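Uncharacterized protein (Bacteroides ovatus, PDB 4ID2) is of unknown function but belongs to the DUF4738 family and folds into a beta-barrel-like structure. Local coordinates at residues Leu138-Thr143 and Met148-Val153; Gln27-Ser32 and Val69-Val74; Ile111-Asp114 and Gly120-Tyr123; Pro58-Glu63 and Lys105-Gly110. One frame throughout, in Å; residues are numbered along the deposited sequence.

Contact 1: residues Leu138-Thr143 and Met148-Val153; sequences LSITIT and MSIQKV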
loop_
_atom_site.group_PDB
_atom_site.type_symbol
_atom_site.label_atom_id
_atom_site.label_comp_id
_atom_site.label_asym_id
_atom_site.label_seq_id
_atom_site.Cartn_x
_atom_site.Cartn_y
_atom_site.Cartn_z
ATOM N N LEU A 138 6.749 -5.417 7.699
ATOM C CA LEU A 138 8.097 -4.958 8.064
ATOM C C LEU A 138 9.105 -5.966 7.511
ATOM O O LEU A 138 8.687 -7.027 7.038
ATOM C CB LEU A 138 8.226 -4.845 9.601
ATOM C CG LEU A 138 7.172 -3.989 10.321
ATOM C CD1 LEU A 138 6.865 -4.527 11.715
ATOM C CD2 LEU A 138 7.594 -2.541 10.383
ATOM N N SER A 139 10.413 -5.679 7.577
ATOM C CA SER A 139 11.404 -6.650 7.093
ATOM C C SER A 139 12.698 -6.633 7.915
ATOM O O SER A 139 13.044 -5.609 8.499
ATOM C CB SER A 139 11.725 -6.412 5.625
ATOM O OG SER A 139 12.170 -5.087 5.421
ATOM N N ILE A 140 13.361 -7.811 8.010
ATOM C CA ILE A 140 14.634 -8.014 8.717
ATOM C C ILE A 140 15.619 -8.527 7.688
ATOM O O ILE A 140 15.327 -9.539 7.049
ATOM C CB ILE A 140 14.503 -9.029 9.892
ATOM C CG1 ILE A 140 13.368 -8.675 10.876
ATOM C CG2 ILE A 140 15.832 -9.213 10.639
ATOM C CD1 ILE A 140 12.774 -9.896 11.495
ATOM N N THR A 141 16.764 -7.862 7.514
ATOM C CA THR A 141 17.792 -8.314 6.571
ATOM C C THR A 141 19.004 -8.740 7.383
ATOM O O THR A 141 19.474 -7.957 8.203
ATOM C CB THR A 141 18.112 -7.223 5.547
ATOM O OG1 THR A 141 16.894 -6.837 4.907
ATOM C CG2 THR A 141 19.124 -7.682 4.493
ATOM N N ILE A 142 19.491 -9.979 7.184
ATOM C CA ILE A 142 20.653 -10.500 7.911
ATOM C C ILE A 142 21.749 -10.815 6.902
ATOM O O ILE A 142 21.497 -11.550 5.945
ATOM C CB ILE A 142 20.283 -11.739 8.764
ATOM C CG1 ILE A 142 19.218 -11.380 9.813
ATOM C CG2 ILE A 142 21.541 -12.308 9.456
ATOM C CD1 ILE A 142 18.410 -12.548 10.310
ATOM N N THR A 143 22.968 -10.277 7.115
ATOM C CA THR A 143 24.085 -10.535 6.199
ATOM C C THR A 143 24.705 -11.883 6.530
ATOM O O THR A 143 24.384 -12.467 7.562
ATOM C CB THR A 143 25.137 -9.420 6.272
ATOM O OG1 THR A 143 25.739 -9.430 7.567
ATOM C CG2 THR A 143 24.561 -8.041 5.961
HETATM N N MSE A 148 22.611 -7.443 11.220
HETATM C CA MSE A 148 21.172 -7.387 11.044
HETATM C C MSE A 148 20.663 -5.947 10.916
HETATM O O MSE A 148 21.136 -5.067 11.628
HETATM C CB MSE A 148 20.521 -8.082 12.239
HETATM C CG MSE A 148 19.040 -8.322 12.069
HETATM SE SE MSE A 148 17.985 -7.610 13.493
HETATM C CE MSE A 148 18.512 -5.735 13.445
ATOM N N SER A 149 19.684 -5.715 10.020
ATOM C CA SER A 149 19.052 -4.402 9.832
ATOM C C SER A 149 17.533 -4.560 9.714
ATOM O O SER A 149 17.061 -5.594 9.255
ATOM C CB SER A 149 19.614 -3.687 8.608
ATOM O OG SER A 149 19.466 -4.442 7.420
ATOM N N ILE A 150 16.783 -3.542 10.169
ATOM C CA ILE A 150 15.319 -3.504 10.174
ATOM C C ILE A 150 14.828 -2.428 9.228
ATOM O O ILE A 150 15.381 -1.337 9.226
ATOM C CB ILE A 150 14.794 -3.213 11.614
ATOM C CG1 ILE A 150 15.297 -4.241 12.641
ATOM C CG2 ILE A 150 13.277 -3.112 11.650
ATOM C CD1 ILE A 150 14.996 -5.660 12.338
ATOM N N GLN A 151 13.738 -2.704 8.486
ATOM C CA GLN A 151 13.137 -1.733 7.569
ATOM C C GLN A 151 11.618 -1.811 7.604
ATOM O O GLN A 151 11.044 -2.872 7.865
ATOM C CB GLN A 151 13.596 -1.948 6.106
ATOM C CG GLN A 151 15.107 -2.087 5.853
ATOM C CD GLN A 151 15.719 -3.437 6.187
ATOM O OE1 GLN A 151 16.767 -3.501 6.835
ATOM N NE2 GLN A 151 15.153 -4.540 5.701
ATOM N N LYS A 152 10.975 -0.689 7.288
ATOM C CA LYS A 152 9.529 -0.598 7.150
ATOM C C LYS A 152 9.217 -0.770 5.685
ATOM O O LYS A 152 9.960 -0.265 4.847
ATOM C CB LYS A 152 9.017 0.755 7.669
ATOM C CG LYS A 152 7.502 0.842 7.803
ATOM C CD LYS A 152 7.070 2.258 8.186
ATOM C CE LYS A 152 5.828 2.302 9.042
ATOM N NZ LYS A 152 5.627 3.644 9.647
ATOM N N VAL A 153 8.147 -1.493 5.364
ATOM C CA VAL A 153 7.749 -1.704 3.975
ATOM C C VAL A 153 7.017 -0.446 3.520
ATOM O O VAL A 153 6.020 -0.079 4.142
ATOM C CB VAL A 153 6.893 -2.983 3.832
ATOM C CG1 VAL A 153 6.313 -3.118 2.422
ATOM C CG2 VAL A 153 7.711 -4.217 4.216
#
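Ser139 and Gln151 form a hydrogen-bonded pair in the antiparallel beta hairpin made by strands 134-142 and 148-158, a case in which the two faces carry different chemistry. Ser139 N gives a 2.9 Å bond to Gln151 O, and Gln151 N returns one of 3.0 Å to Ser139 O. Ser139 OG stands between its own backbone N and carbonyl carbon (chi1 56°), turned so that it adds a weak bond to Gln151 O. On the same face the aliphatic base of Gln151 covers this hydroxyl, with CB 3.5 Å from Ser139 OG, and Thr141 and Ser149 continue the polar row. Leu138 lies on the other, mostly apolar face with Ile140, Ile142, Met148 and Ile150, Lys152 being the polar exception at its end. Leu138 CD2 reaches across to Lys152 CA at 4.2 Å, while its side chain also packs on Val127 of strand 121-128 and on Phe94 and Val98 from loops. Farther along, Ile140 and Ile150 run side by side, pointing the same way. Met148, a selenomethionine, instead slants across Ile140 and Ile142 and packs on Leu85 and Phe89 of strand 82-89. Its CG is 3.6 Å from Ile140 CG2.

Contact 2: residues Gln27-Ser32 and Val69-Val74; sequences QRMQTS and VDNKIV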
loop_
_atom_site.group_PDB
_atom_site.type_symbol
_atom_site.label_atom_id
_atom_site.label_comp_id
_atom_site.label_asym_id
_atom_site.label_seq_id
_atom_site.Cartn_x
_atom_site.Cartn_y
_atom_site.Cartn_z
ATOM N N GLN A 27 -6.549 -13.292 26.649
ATOM C CA GLN A 27 -6.372 -14.008 25.376
ATOM C C GLN A 27 -4.902 -14.144 24.984
ATOM O O GLN A 27 -4.131 -13.204 25.158
ATOM C CB GLN A 27 -7.128 -13.302 24.223
ATOM C CG GLN A 27 -8.572 -13.763 24.041
ATOM C CD GLN A 27 -9.473 -13.293 25.155
ATOM O OE1 GLN A 27 -9.986 -12.171 25.128
ATOM N NE2 GLN A 27 -9.692 -14.137 26.159
ATOM N N ARG A 28 -4.529 -15.296 24.405
ATOM C CA ARG A 28 -3.168 -15.522 23.922
ATOM C C ARG A 28 -3.167 -16.355 22.639
ATOM O O ARG A 28 -4.067 -17.163 22.404
ATOM C CB ARG A 28 -2.292 -16.168 24.997
ATOM C CG ARG A 28 -2.717 -17.539 25.491
ATOM C CD ARG A 28 -1.737 -18.023 26.549
ATOM N NE ARG A 28 -1.790 -17.200 27.764
ATOM C CZ ARG A 28 -0.893 -17.220 28.748
ATOM N NH1 ARG A 28 0.168 -18.022 28.679
ATOM N NH2 ARG A 28 -1.043 -16.432 29.807
HETATM N N MSE A 29 -2.162 -16.108 21.794
HETATM C CA MSE A 29 -2.013 -16.776 20.494
HETATM C C MSE A 29 -1.312 -18.123 20.630
HETATM O O MSE A 29 -0.538 -18.335 21.563
HETATM C CB MSE A 29 -1.238 -15.892 19.506
HETATM C CG MSE A 29 -2.048 -14.716 19.008
HETATM SE SE MSE A 29 -1.087 -13.682 17.694
HETATM C CE MSE A 29 -1.505 -14.651 16.037
ATOM N N GLN A 30 -1.586 -19.030 19.687
ATOM C CA GLN A 30 -0.985 -20.368 19.671
ATOM C C GLN A 30 0.516 -20.275 19.367
ATOM O O GLN A 30 0.957 -19.299 18.758
ATOM C CB GLN A 30 -1.688 -21.256 18.621
ATOM N N THR A 31 1.296 -21.282 19.783
ATOM C CA THR A 31 2.735 -21.307 19.515
ATOM C C THR A 31 3.013 -21.774 18.077
ATOM O O THR A 31 2.862 -22.968 17.804
ATOM C CB THR A 31 3.452 -22.243 20.500
ATOM O OG1 THR A 31 2.879 -23.545 20.394
ATOM C CG2 THR A 31 3.378 -21.759 21.937
ATOM N N SER A 32 3.415 -20.864 17.166
ATOM C CA SER A 32 3.768 -21.252 15.788
ATOM C C SER A 32 5.264 -21.483 15.704
ATOM O O SER A 32 6.030 -20.815 16.394
ATOM C CB SER A 32 3.333 -20.201 14.770
ATOM O OG SER A 32 3.772 -18.911 15.147
ATOM N N VAL A 69 -2.096 -10.990 25.341
ATOM C CA VAL A 69 -0.682 -11.089 25.720
ATOM C C VAL A 69 0.135 -11.038 24.414
ATOM O O VAL A 69 -0.255 -11.648 23.408
ATOM C CB VAL A 69 -0.356 -12.333 26.593
ATOM C CG1 VAL A 69 -0.311 -13.605 25.776
ATOM C CG2 VAL A 69 0.965 -12.158 27.324
ATOM N N ASP A 70 1.234 -10.275 24.419
ATOM C CA ASP A 70 2.083 -10.110 23.240
ATOM C C ASP A 70 3.031 -11.316 23.093
ATOM O O ASP A 70 3.159 -12.120 24.022
ATOM C CB ASP A 70 2.869 -8.798 23.347
ATOM C CG ASP A 70 3.387 -8.233 22.038
ATOM O OD1 ASP A 70 3.260 -8.921 20.994
ATOM O OD2 ASP A 70 3.941 -7.125 22.057
ATOM N N ASN A 71 3.682 -11.445 21.923
ATOM C CA ASN A 71 4.577 -12.564 21.644
ATOM C C ASN A 71 6.029 -12.161 21.490
ATOM O O ASN A 71 6.341 -11.010 21.183
ATOM C CB ASN A 71 4.152 -13.255 20.335
ATOM C CG ASN A 71 2.712 -13.696 20.320
ATOM O OD1 ASN A 71 2.334 -14.661 20.986
ATOM N ND2 ASN A 71 1.867 -13.003 19.567
ATOM N N LYS A 72 6.910 -13.156 21.648
ATOM C CA LYS A 72 8.334 -13.061 21.356
ATOM C C LYS A 72 8.593 -14.043 20.222
ATOM O O LYS A 72 7.885 -15.049 20.132
ATOM C CB LYS A 72 9.226 -13.348 22.580
ATOM C CG LYS A 72 9.195 -14.780 23.106
ATOM C CD LYS A 72 10.085 -14.928 24.346
ATOM C CE LYS A 72 10.064 -16.335 24.883
ATOM N NZ LYS A 72 10.995 -16.502 26.028
ATOM N N ILE A 73 9.573 -13.763 19.352
ATOM C CA ILE A 73 9.914 -14.668 18.264
ATOM C C ILE A 73 11.404 -14.939 18.313
ATOM O O ILE A 73 12.183 -14.015 18.121
ATOM C CB ILE A 73 9.459 -14.135 16.875
ATOM C CG1 ILE A 73 7.916 -14.153 16.787
ATOM C CG2 ILE A 73 10.048 -15.007 15.767
ATOM C CD1 ILE A 73 7.312 -13.638 15.539
ATOM N N VAL A 74 11.809 -16.196 18.544
ATOM C CA VAL A 74 13.222 -16.561 18.541
ATOM C C VAL A 74 13.582 -16.964 17.114
ATOM O O VAL A 74 12.983 -17.896 16.590
ATOM C CB VAL A 74 13.547 -17.684 19.553
ATOM C CG1 VAL A 74 15.022 -18.091 19.465
ATOM C CG2 VAL A 74 13.196 -17.253 20.979
HETATM O O HOH W 1 -0.125 -14.343 22.672
HETATM O O HOH W 2 2.446 -17.193 20.037
#
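Gln27 and Val69 meet backbone to backbone, in the short parallel pairing that joins strand 26-27 to strand 67-79. Val69 N bonds Gln27 O at 3.0 Å with little bend (165° at the hydrogen), and Gln27 is also linked through its backbone to Thr67. The chains then part, and two waters fill the widening interval. The first accepts from Met29 N and donates to both Val69 O and Asn71 OD1. The second donates to Asn71 OD1 at 2.7 Å and to Gln30 O.

Among the side chains, Val69 CG1 sits between its backbone N and carbonyl carbon (chi1 76°), a position that brings it 3.3 Å from Arg28 CB. The far end of Arg28 turns to a salt bridge with Asp55. Met29, a selenomethionine, crosses Asn71 at about a right angle, its SE 3.6 Å from Asn71 ND2. That amide nitrogen has its hydrogen-bonding partner in Leu108 O of strand 107-116.

The Asn71 amide is thus gripped at both ends: OD1 takes two water protons and ND2 holds a backbone carbonyl, which fixes its rotation. One direct bond, two bridging waters and few apolar touches imply a join between the loop and strand 67-79 that rests largely on solvent-mediated hydrogen bonding.

Contact 3: residues Ile111-Asp114 and Gly120-Tyr123; sequences IVYD and GIVY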
loop_
_atom_site.group_PDB
_atom_site.type_symbol
_atom_site.label_atom_id
_atom_site.label_comp_id
_atom_site.label_asym_id
_atom_site.label_seq_id
_atom_site.Cartn_x
_atom_site.Cartn_y
_atom_site.Cartn_z
ATOM N N ILE A 111 7.608 -13.733 11.888
ATOM C CA ILE A 111 8.872 -13.464 11.194
ATOM C C ILE A 111 9.065 -14.682 10.299
ATOM O O ILE A 111 9.052 -15.811 10.796
ATOM C CB ILE A 111 10.060 -13.173 12.158
ATOM C CG1 ILE A 111 9.835 -11.826 12.908
ATOM C CG2 ILE A 111 11.374 -13.133 11.372
ATOM C CD1 ILE A 111 10.771 -11.536 14.111
ATOM N N VAL A 112 9.152 -14.451 8.986
ATOM C CA VAL A 112 9.118 -15.482 7.955
ATOM C C VAL A 112 10.265 -15.346 6.958
ATOM O O VAL A 112 10.376 -14.280 6.367
ATOM C CB VAL A 112 7.746 -15.260 7.226
ATOM C CG1 VAL A 112 7.671 -15.985 5.884
ATOM C CG2 VAL A 112 6.569 -15.620 8.129
ATOM N N TYR A 113 11.028 -16.436 6.659
ATOM C CA TYR A 113 12.039 -16.373 5.599
ATOM C C TYR A 113 11.333 -15.934 4.318
ATOM O O TYR A 113 10.302 -16.518 3.973
ATOM C CB TYR A 113 12.733 -17.740 5.395
ATOM C CG TYR A 113 13.590 -17.784 4.144
ATOM C CD1 TYR A 113 14.846 -17.190 4.115
ATOM C CD2 TYR A 113 13.105 -18.335 2.963
ATOM C CE1 TYR A 113 15.617 -17.186 2.956
ATOM C CE2 TYR A 113 13.863 -18.325 1.793
ATOM C CZ TYR A 113 15.121 -17.749 1.795
ATOM O OH TYR A 113 15.908 -17.734 0.669
ATOM N N ASP A 114 11.847 -14.896 3.651
ATOM C CA ASP A 114 11.242 -14.378 2.436
ATOM C C ASP A 114 12.117 -14.695 1.233
ATOM O O ASP A 114 11.689 -15.429 0.354
ATOM C CB ASP A 114 10.988 -12.865 2.553
ATOM C CG ASP A 114 10.247 -12.299 1.358
ATOM O OD1 ASP A 114 9.052 -12.620 1.195
ATOM O OD2 ASP A 114 10.869 -11.558 0.576
ATOM N N GLY A 120 21.571 -9.266 1.790
ATOM C CA GLY A 120 21.547 -10.388 2.716
ATOM C C GLY A 120 20.295 -11.238 2.635
ATOM O O GLY A 120 19.554 -11.193 1.650
ATOM N N ILE A 121 20.060 -12.010 3.693
ATOM C CA ILE A 121 18.913 -12.896 3.843
ATOM C C ILE A 121 17.768 -12.040 4.352
ATOM O O ILE A 121 17.889 -11.477 5.434
ATOM C CB ILE A 121 19.271 -14.050 4.822
ATOM C CG1 ILE A 121 20.489 -14.850 4.304
ATOM C CG2 ILE A 121 18.067 -14.976 5.050
ATOM C CD1 ILE A 121 21.195 -15.619 5.335
ATOM N N VAL A 122 16.662 -11.948 3.601
ATOM C CA VAL A 122 15.526 -11.106 3.968
ATOM C C VAL A 122 14.405 -11.936 4.577
ATOM O O VAL A 122 14.008 -12.956 4.013
ATOM C CB VAL A 122 15.016 -10.304 2.749
ATOM C CG1 VAL A 122 13.825 -9.421 3.129
ATOM C CG2 VAL A 122 16.139 -9.462 2.156
ATOM N N TYR A 123 13.870 -11.457 5.712
ATOM C CA TYR A 123 12.735 -12.053 6.410
ATOM C C TYR A 123 11.573 -11.101 6.364
ATOM O O TYR A 123 11.770 -9.907 6.561
ATOM C CB TYR A 123 13.063 -12.348 7.878
ATOM C CG TYR A 123 13.977 -13.533 8.082
ATOM C CD1 TYR A 123 15.345 -13.427 7.869
ATOM C CD2 TYR A 123 13.477 -14.757 8.511
ATOM C CE1 TYR A 123 16.186 -14.529 8.015
ATOM C CE2 TYR A 123 14.310 -15.862 8.666
ATOM C CZ TYR A 123 15.669 -15.735 8.444
ATOM O OH TYR A 123 16.496 -16.817 8.606
#
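This is a strand-to-strand contact in the antiparallel beta hairpin of strands 107-116 and 121-128, centred on Tyr113 and Tyr123, a non-hydrogen-bonded pair whose side chains diverge. The short segments 111-114 and 121-123 run at 139° to each other, antiparallel with a marked twist, and the direct backbone bond runs from Asp114 N to Val122 O at 2.9 Å. Beside it Tyr123 CA approaches Val112 O at 3.2 Å in a CA-H...O contact. Tyr123 buries the most surface here: with CG beside its backbone N (chi1 -74°), the ring is brought against the neighbouring backbone, CD2 lying within 3.5 Å of Tyr113 N. Ile111 crosses this side chain at about a right angle, CG2 lying 3.9 Å from Tyr123 CD2, while the hydroxyl end bonds Ser47 OG. With a leucine in its place, Ser47 would probably lose its hydroxyl mate and a gap would be likely to open beside the backbone at Tyr113. The other tyrosine, Tyr113, stacks on Phe38 and packs on Ser34 of the fourth subunit, so this hairpin also lies at an interface of the assembly. Ile121 meets the Tyr113 ring at its edge, in plane, with CG2 3.9 Å from CE1.

Contact 4: residues Pro58-Glu63 and Lys105-Gly110; sequences PHVTNE and KSILEG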
loop_
_atom_site.group_PDB
_atom_site.type_symbol
_atom_site.label_atom_id
_atom_site.label_comp_id
_atom_site.label_asym_id
_atom_site.label_seq_id
_atom_site.Cartn_x
_atom_site.Cartn_y
_atom_site.Cartn_z
ATOM N N PRO A 58 4.371 -6.025 28.001
ATOM C CA PRO A 58 3.102 -5.343 28.321
ATOM C C PRO A 58 1.939 -5.890 27.489
ATOM O O PRO A 58 2.108 -6.184 26.301
ATOM C CB PRO A 58 3.362 -3.863 27.995
ATOM C CG PRO A 58 4.708 -3.774 27.439
ATOM C CD PRO A 58 5.354 -5.113 27.384
ATOM N N HIS A 59 0.766 -6.035 28.114
ATOM C CA HIS A 59 -0.418 -6.533 27.424
ATOM C C HIS A 59 -0.954 -5.469 26.481
ATOM O O HIS A 59 -0.702 -4.276 26.674
ATOM C CB HIS A 59 -1.514 -6.947 28.420
ATOM C CG HIS A 59 -1.096 -8.027 29.366
ATOM N ND1 HIS A 59 -1.659 -8.141 30.626
ATOM C CD2 HIS A 59 -0.142 -8.973 29.226
ATOM C CE1 HIS A 59 -1.061 -9.176 31.194
ATOM N NE2 HIS A 59 -0.139 -9.706 30.390
ATOM N N VAL A 60 -1.711 -5.912 25.472
ATOM C CA VAL A 60 -2.328 -5.051 24.467
ATOM C C VAL A 60 -3.836 -5.120 24.655
ATOM O O VAL A 60 -4.405 -6.208 24.606
ATOM C CB VAL A 60 -1.896 -5.470 23.046
ATOM C CG1 VAL A 60 -2.468 -4.525 21.994
ATOM C CG2 VAL A 60 -0.378 -5.520 22.953
ATOM N N THR A 61 -4.472 -3.967 24.899
ATOM C CA THR A 61 -5.914 -3.873 25.111
ATOM C C THR A 61 -6.513 -3.171 23.876
ATOM O O THR A 61 -6.011 -2.126 23.456
ATOM C CB THR A 61 -6.213 -3.196 26.469
ATOM O OG1 THR A 61 -7.557 -3.495 26.851
ATOM C CG2 THR A 61 -5.980 -1.676 26.475
ATOM N N ASN A 62 -7.544 -3.785 23.264
ATOM C CA ASN A 62 -8.205 -3.239 22.070
ATOM C C ASN A 62 -9.371 -2.312 22.482
ATOM O O ASN A 62 -9.594 -2.098 23.678
ATOM C CB ASN A 62 -8.682 -4.376 21.138
ATOM C CG ASN A 62 -9.782 -5.264 21.680
ATOM O OD1 ASN A 62 -10.042 -5.324 22.886
ATOM N ND2 ASN A 62 -10.422 -6.016 20.799
ATOM N N GLU A 63 -10.086 -1.741 21.491
ATOM C CA GLU A 63 -11.220 -0.835 21.743
ATOM C C GLU A 63 -12.374 -1.552 22.466
ATOM O O GLU A 63 -13.038 -0.936 23.300
ATOM C CB GLU A 63 -11.739 -0.216 20.432
ATOM N N LYS A 105 -0.339 -0.441 20.427
ATOM C CA LYS A 105 -1.638 -1.091 20.191
ATOM C C LYS A 105 -1.545 -2.405 19.360
ATOM O O LYS A 105 -2.585 -3.026 19.138
ATOM C CB LYS A 105 -2.589 -0.123 19.458
ATOM C CG LYS A 105 -2.920 1.156 20.219
ATOM C CD LYS A 105 -3.746 2.101 19.346
ATOM C CE LYS A 105 -4.045 3.419 20.014
ATOM N NZ LYS A 105 -4.864 4.305 19.143
ATOM N N SER A 106 -0.342 -2.833 18.902
ATOM C CA SER A 106 -0.180 -4.032 18.056
ATOM C C SER A 106 0.540 -5.184 18.772
ATOM O O SER A 106 1.130 -4.963 19.821
ATOM C CB SER A 106 0.606 -3.674 16.796
ATOM O OG SER A 106 1.998 -3.550 17.036
ATOM N N ILE A 107 0.525 -6.401 18.178
ATOM C CA ILE A 107 1.232 -7.565 18.734
ATOM C C ILE A 107 2.127 -8.196 17.661
ATOM O O ILE A 107 1.725 -8.257 16.499
ATOM C CB ILE A 107 0.276 -8.625 19.363
ATOM C CG1 ILE A 107 -0.775 -9.126 18.375
ATOM C CG2 ILE A 107 -0.378 -8.067 20.625
ATOM C CD1 ILE A 107 -1.544 -10.339 18.865
ATOM N N LEU A 108 3.334 -8.678 18.050
ATOM C CA LEU A 108 4.245 -9.329 17.108
ATOM C C LEU A 108 3.574 -10.603 16.615
ATOM O O LEU A 108 3.239 -11.467 17.419
ATOM C CB LEU A 108 5.612 -9.627 17.760
ATOM C CG LEU A 108 6.670 -10.252 16.833
ATOM C CD1 LEU A 108 6.991 -9.339 15.651
ATOM C CD2 LEU A 108 7.938 -10.585 17.585
ATOM N N GLU A 109 3.317 -10.686 15.314
ATOM C CA GLU A 109 2.591 -11.798 14.715
ATOM C C GLU A 109 3.507 -12.851 14.139
ATOM O O GLU A 109 3.207 -14.031 14.274
ATOM C CB GLU A 109 1.672 -11.275 13.592
ATOM C CG GLU A 109 0.666 -12.301 13.078
ATOM C CD GLU A 109 -0.165 -11.873 11.884
ATOM O OE1 GLU A 109 0.345 -11.100 11.040
ATOM O OE2 GLU A 109 -1.312 -12.360 11.762
ATOM N N GLY A 110 4.517 -12.442 13.386
ATOM C CA GLY A 110 5.364 -13.415 12.719
ATOM C C GLY A 110 6.609 -12.853 12.071
ATOM O O GLY A 110 6.685 -11.658 11.773
#
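Short strand 60-61, an outlying piece of the mixed sheet, is joined to the entry of strand 107-116 by one side chain, Val60, which points at the backbone of Lys105 and Ser106 and at Ile107. The two methyls divide the work. CG1, anti to the backbone N of Val60 (chi1 -177°), comes to 3.2 Å from Lys105 O. CG2 faces the next carbonyl, Ser106 O, at 3.5 Å and is pressed equally close to Ile107 CG2, nearer than two methyls normally sit. The valine and isoleucine side chains meet at a slant. Replacing the valine with an alanine here removes both methyls and would probably open a gap beside Ile107 CG2 and lose the packing on the Lys105 and Ser106 carbonyls. Val60 itself is held in the mixed sheet through backbone bonding to Tyr68. Further along segment 105-110, Glu109 and Gly110 both face Ser126 in a classic beta bulge. Ser106 O is satisfied by a hydrogen bond from Lys91 NZ, so the methyl beside it need supply no polar partner. What spans the two segments is therefore van der Waals packing of methyls against two carbonyl oxygens and a methyl, so the fit depends on shape more than on directed bonds.

The four contacts fall into two groups on opposite sides of the chain's centre. Contacts 1 and 3, centres 8 Å apart, are successive hairpins of the antiparallel sheet, joined by the pairing of strands 121-128 and 134-142. Contact 4 ties the mixed sheet to the start of strand 107-116; contact 2, its centre 10 Å away, lies on the neighbouring strand 67-79, and the two touch through side-chain-to-backbone bonds. Along the sequence the segments of contacts 2 and 4 alternate, whereas contact 3 opens directly after contact 4 on the same strand, and contact 1 comes last. Strand 107-116 thus runs from one group to the other, the centres of contacts 3 and 4 about 23 Å apart, and connects both sheets of the barrel-like fold.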